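Local structure of 1-deoxy-D-xylulose 5-phosphate reductoisomerase (Moraxella catarrhalis, 4ZQG) at residues Tyr180-Thr188 with Val260-Phe271. The protein catalyses the NAD(P)H-dependent rearrangement and reduction of 1-deoxy-D-xylulose 5-phosphate to 2-C-methyl-D-erythritol 4-phosphate in the MEP pathway and is bound here by fosmidomycin. Numbering follows the deposited sequence.
Sequences YGIKKLWLT and VHSLVEYVDGSF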
loop_
_atom_site.group_PDB
_atom_site.type_symbol
_atom_site.label_atom_id
_atom_site.label_comp_id
_atom_site.label_asym_id
_atom_site.label_seq_id
_atom_site.Cartn_x
_atom_site.Cartn_y
_atom_site.Cartn_z
ATOM N N TYR A 180 3.729 -10.303 12.516
ATOM C CA TYR A 180 3.308 -9.247 11.628
ATOM C C TYR A 180 4.183 -9.185 10.411
ATOM O O TYR A 180 3.808 -8.574 9.423
ATOM C CB TYR A 180 3.318 -7.881 12.336
ATOM C CG TYR A 180 2.282 -7.829 13.425
ATOM C CD1 TYR A 180 0.942 -7.773 13.102
ATOM C CD2 TYR A 180 2.646 -7.888 14.769
ATOM C CE1 TYR A 180 -0.027 -7.782 14.076
ATOM C CE2 TYR A 180 1.684 -7.902 15.761
ATOM C CZ TYR A 180 0.345 -7.844 15.399
ATOM O OH TYR A 180 -0.645 -7.836 16.342
ATOM N N GLY A 181 5.367 -9.766 10.501
ATOM C CA GLY A 181 6.194 -9.943 9.348
ATOM C C GLY A 181 6.775 -8.701 8.736
ATOM O O GLY A 181 7.082 -8.721 7.543
ATOM N N ILE A 182 7.005 -7.642 9.520
ATOM C CA ILE A 182 7.646 -6.439 8.952
ATOM C C ILE A 182 9.124 -6.704 8.760
ATOM O O ILE A 182 9.784 -7.120 9.701
ATOM C CB ILE A 182 7.582 -5.172 9.841
ATOM C CG1 ILE A 182 6.193 -4.910 10.452
ATOM C CG2 ILE A 182 8.002 -3.976 9.030
ATOM C CD1 ILE A 182 5.048 -5.199 9.550
ATOM N N LYS A 183 9.651 -6.451 7.566
ATOM C CA LYS A 183 11.046 -6.711 7.305
ATOM C C LYS A 183 11.804 -5.472 7.439
ATOM O O LYS A 183 12.745 -5.403 8.228
ATOM C CB LYS A 183 11.284 -7.275 5.900
ATOM C CG LYS A 183 12.571 -8.091 5.800
ATOM C CD LYS A 183 12.987 -8.297 4.380
ATOM C CE LYS A 183 14.101 -9.322 4.295
ATOM N NZ LYS A 183 14.364 -9.585 2.856
ATOM N N LYS A 184 11.402 -4.467 6.669
ATOM C CA LYS A 184 12.053 -3.178 6.727
ATOM C C LYS A 184 11.187 -2.074 6.158
ATOM O O LYS A 184 10.179 -2.353 5.514
ATOM C CB LYS A 184 13.387 -3.264 6.010
ATOM C CG LYS A 184 13.334 -3.526 4.527
ATOM C CD LYS A 184 14.708 -3.230 3.921
ATOM C CE LYS A 184 15.707 -4.372 4.191
ATOM N NZ LYS A 184 15.860 -5.166 2.955
ATOM N N LEU A 185 11.568 -0.817 6.425
ATOM C CA LEU A 185 10.803 0.354 5.942
ATOM C C LEU A 185 11.610 1.027 4.865
ATOM O O LEU A 185 12.818 1.094 4.973
ATOM C CB LEU A 185 10.531 1.329 7.073
ATOM C CG LEU A 185 9.884 0.757 8.332
ATOM C CD1 LEU A 185 9.612 1.853 9.336
ATOM C CD2 LEU A 185 8.585 0.041 8.013
ATOM N N TRP A 186 10.961 1.477 3.805
ATOM C CA TRP A 186 11.659 2.157 2.725
ATOM C C TRP A 186 11.167 3.609 2.674
ATOM O O TRP A 186 9.954 3.841 2.503
ATOM C CB TRP A 186 11.361 1.476 1.410
ATOM C CG TRP A 186 12.053 0.212 1.285
ATOM C CD1 TRP A 186 11.652 -1.004 1.771
ATOM C CD2 TRP A 186 13.323 -0.008 0.670
ATOM N NE1 TRP A 186 12.587 -1.939 1.488
ATOM C CE2 TRP A 186 13.605 -1.365 0.784
ATOM C CE3 TRP A 186 14.230 0.813 -0.004
ATOM C CZ2 TRP A 186 14.753 -1.923 0.287
ATOM C CZ3 TRP A 186 15.378 0.235 -0.522
ATOM C CH2 TRP A 186 15.623 -1.111 -0.371
ATOM N N LEU A 187 12.074 4.565 2.869
ATOM C CA LEU A 187 11.753 5.997 2.735
ATOM C C LEU A 187 12.068 6.447 1.335
ATOM O O LEU A 187 13.188 6.301 0.891
ATOM C CB LEU A 187 12.556 6.857 3.722
ATOM C CG LEU A 187 12.178 6.749 5.184
ATOM C CD1 LEU A 187 13.266 7.314 6.049
ATOM C CD2 LEU A 187 10.889 7.451 5.426
ATOM N N THR A 188 11.080 6.988 0.640
ATOM C CA THR A 188 11.295 7.595 -0.686
ATOM C C THR A 188 11.868 9.030 -0.525
ATOM O O THR A 188 11.539 9.721 0.404
ATOM C CB THR A 188 9.963 7.603 -1.472
ATOM O OG1 THR A 188 8.868 7.826 -0.547
ATOM C CG2 THR A 188 9.746 6.273 -2.108
ATOM N N VAL A 260 5.284 7.920 -5.271
ATOM C CA VAL A 260 5.380 6.908 -4.245
ATOM C C VAL A 260 6.002 7.538 -3.017
ATOM O O VAL A 260 7.156 7.935 -3.064
ATOM C CB VAL A 260 6.218 5.669 -4.684
ATOM C CG1 VAL A 260 6.238 4.678 -3.555
ATOM C CG2 VAL A 260 5.639 4.995 -5.925
ATOM N N HIS A 261 5.263 7.574 -1.913
ATOM C CA HIS A 261 5.728 8.274 -0.730
ATOM C C HIS A 261 6.476 7.486 0.332
ATOM O O HIS A 261 7.061 8.063 1.219
ATOM C CB HIS A 261 4.559 9.035 -0.106
ATOM C CG HIS A 261 3.973 10.041 -1.045
ATOM N ND1 HIS A 261 2.629 10.149 -1.286
ATOM C CD2 HIS A 261 4.576 10.923 -1.874
ATOM C CE1 HIS A 261 2.424 11.087 -2.193
ATOM N NE2 HIS A 261 3.591 11.571 -2.566
ATOM N N SER A 262 6.467 6.170 0.243
ATOM C CA SER A 262 7.312 5.288 1.050
ATOM C C SER A 262 6.693 3.921 0.977
ATOM O O SER A 262 5.586 3.783 0.438
ATOM C CB SER A 262 7.478 5.754 2.508
ATOM O OG SER A 262 8.586 6.621 2.580
ATOM N N LEU A 263 7.437 2.917 1.464
ATOM C CA LEU A 263 6.957 1.547 1.447
ATOM C C LEU A 263 7.274 0.797 2.731
ATOM O O LEU A 263 8.180 1.168 3.495
ATOM C CB LEU A 263 7.498 0.788 0.227
ATOM C CG LEU A 263 7.586 1.554 -1.099
ATOM C CD1 LEU A 263 8.921 2.238 -1.230
ATOM C CD2 LEU A 263 7.411 0.626 -2.277
ATOM N N VAL A 264 6.485 -0.236 2.978
ATOM C CA VAL A 264 6.751 -1.190 3.997
ATOM C C VAL A 264 6.887 -2.557 3.364
ATOM O O VAL A 264 5.951 -3.074 2.783
ATOM C CB VAL A 264 5.619 -1.231 4.991
ATOM C CG1 VAL A 264 5.862 -2.316 6.000
ATOM C CG2 VAL A 264 5.529 0.118 5.687
ATOM N N GLU A 265 8.083 -3.127 3.494
ATOM C CA GLU A 265 8.410 -4.456 3.009
ATOM C C GLU A 265 8.133 -5.520 4.042
ATOM O O GLU A 265 8.641 -5.432 5.133
ATOM C CB GLU A 265 9.884 -4.503 2.671
ATOM C CG GLU A 265 10.357 -5.876 2.262
ATOM C CD GLU A 265 11.746 -5.888 1.710
ATOM O OE1 GLU A 265 12.505 -4.887 1.859
ATOM O OE2 GLU A 265 12.080 -6.955 1.148
ATOM N N TYR A 266 7.329 -6.515 3.661
ATOM C CA TYR A 266 6.989 -7.683 4.475
ATOM C C TYR A 266 7.774 -8.960 4.074
ATOM O O TYR A 266 8.360 -9.054 2.996
ATOM C CB TYR A 266 5.489 -7.956 4.382
ATOM C CG TYR A 266 4.627 -6.876 5.017
ATOM C CD1 TYR A 266 4.097 -7.047 6.291
ATOM C CD2 TYR A 266 4.344 -5.698 4.350
ATOM C CE1 TYR A 266 3.312 -6.095 6.870
ATOM C CE2 TYR A 266 3.567 -4.728 4.929
ATOM C CZ TYR A 266 3.054 -4.913 6.194
ATOM O OH TYR A 266 2.276 -3.929 6.799
ATOM N N VAL A 267 7.754 -9.949 4.964
ATOM C CA VAL A 267 8.585 -11.138 4.822
ATOM C C VAL A 267 8.191 -12.053 3.692
ATOM O O VAL A 267 9.044 -12.769 3.192
ATOM C CB VAL A 267 8.665 -11.960 6.127
ATOM C CG1 VAL A 267 9.479 -11.187 7.158
ATOM C CG2 VAL A 267 7.283 -12.268 6.669
ATOM N N ASP A 268 6.913 -12.038 3.314
ATOM C CA ASP A 268 6.409 -12.800 2.183
ATOM C C ASP A 268 6.680 -12.186 0.831
ATOM O O ASP A 268 6.305 -12.764 -0.197
ATOM C CB ASP A 268 4.897 -13.072 2.308
ATOM C CG ASP A 268 4.052 -11.782 2.496
ATOM O OD1 ASP A 268 4.402 -10.717 1.958
ATOM O OD2 ASP A 268 3.012 -11.879 3.171
ATOM N N GLY A 269 7.299 -11.028 0.808
ATOM C CA GLY A 269 7.641 -10.363 -0.435
ATOM C C GLY A 269 6.778 -9.164 -0.783
ATOM O O GLY A 269 7.061 -8.497 -1.747
ATOM N N SER A 270 5.695 -8.940 -0.038
ATOM C CA SER A 270 4.799 -7.794 -0.239
ATOM C C SER A 270 5.432 -6.444 0.179
ATOM O O SER A 270 5.898 -6.303 1.311
ATOM C CB SER A 270 3.520 -7.954 0.600
ATOM O OG SER A 270 2.834 -9.155 0.336
ATOM N N PHE A 271 5.434 -5.477 -0.745
ATOM C CA PHE A 271 5.758 -4.079 -0.449
ATOM C C PHE A 271 4.409 -3.354 -0.470
ATOM O O PHE A 271 3.757 -3.300 -1.526
ATOM C CB PHE A 271 6.688 -3.470 -1.507
ATOM C CG PHE A 271 8.064 -4.063 -1.518
ATOM C CD1 PHE A 271 9.168 -3.313 -1.160
ATOM C CD2 PHE A 271 8.256 -5.372 -1.888
ATOM C CE1 PHE A 271 10.436 -3.862 -1.144
ATOM C CE2 PHE A 271 9.519 -5.934 -1.893
ATOM C CZ PHE A 271 10.610 -5.190 -1.513
HETATM O O HOH W 1 14.986 -5.396 -0.104
#
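E265 OE1 is gripped by the indole N-H of W186, the ammonium group of K184 and a water molecule that also touches K184 NZ. The indole bond is nearly straight: W186 NE1 lies 3.0 Å from E265 OE1, with the oxygen in the ring plane and met on the anti side of the carboxylate, 28° out of its plane. K184 reaches the same oxygen by bending its chain near the end, which puts NZ in a salt bridge 3.5 Å from E265 OE1, whereas the extended chain of K183 runs alongside the glutamate and its NZ makes a long salt bridge to OE2. The glutamate is stretched out, CG anti to the backbone N (chi1 175°), and its CG rests over the rim of one face of the F271 ring. Two lysines and an N-H would probably favour the ionised carboxylate.

Both lysines face one glutamate because the register slips here. E265 O accepts a bond of 2.8 Å from K183 N and a weak one from K184 N, the signature of a classic beta bulge. Next along the ladder W186 N gives L263 O a 2.8 Å bond. On the other face of the sheet L185 CD2 packs 3.8 Å from V264 CG2.

F271 pairs with a strand of the second subunit; L303 and P300 of that subunit pack on W186 and E265. This bulged pair forms the centre of a four-stranded mixed sheet that extends across the dimer interface.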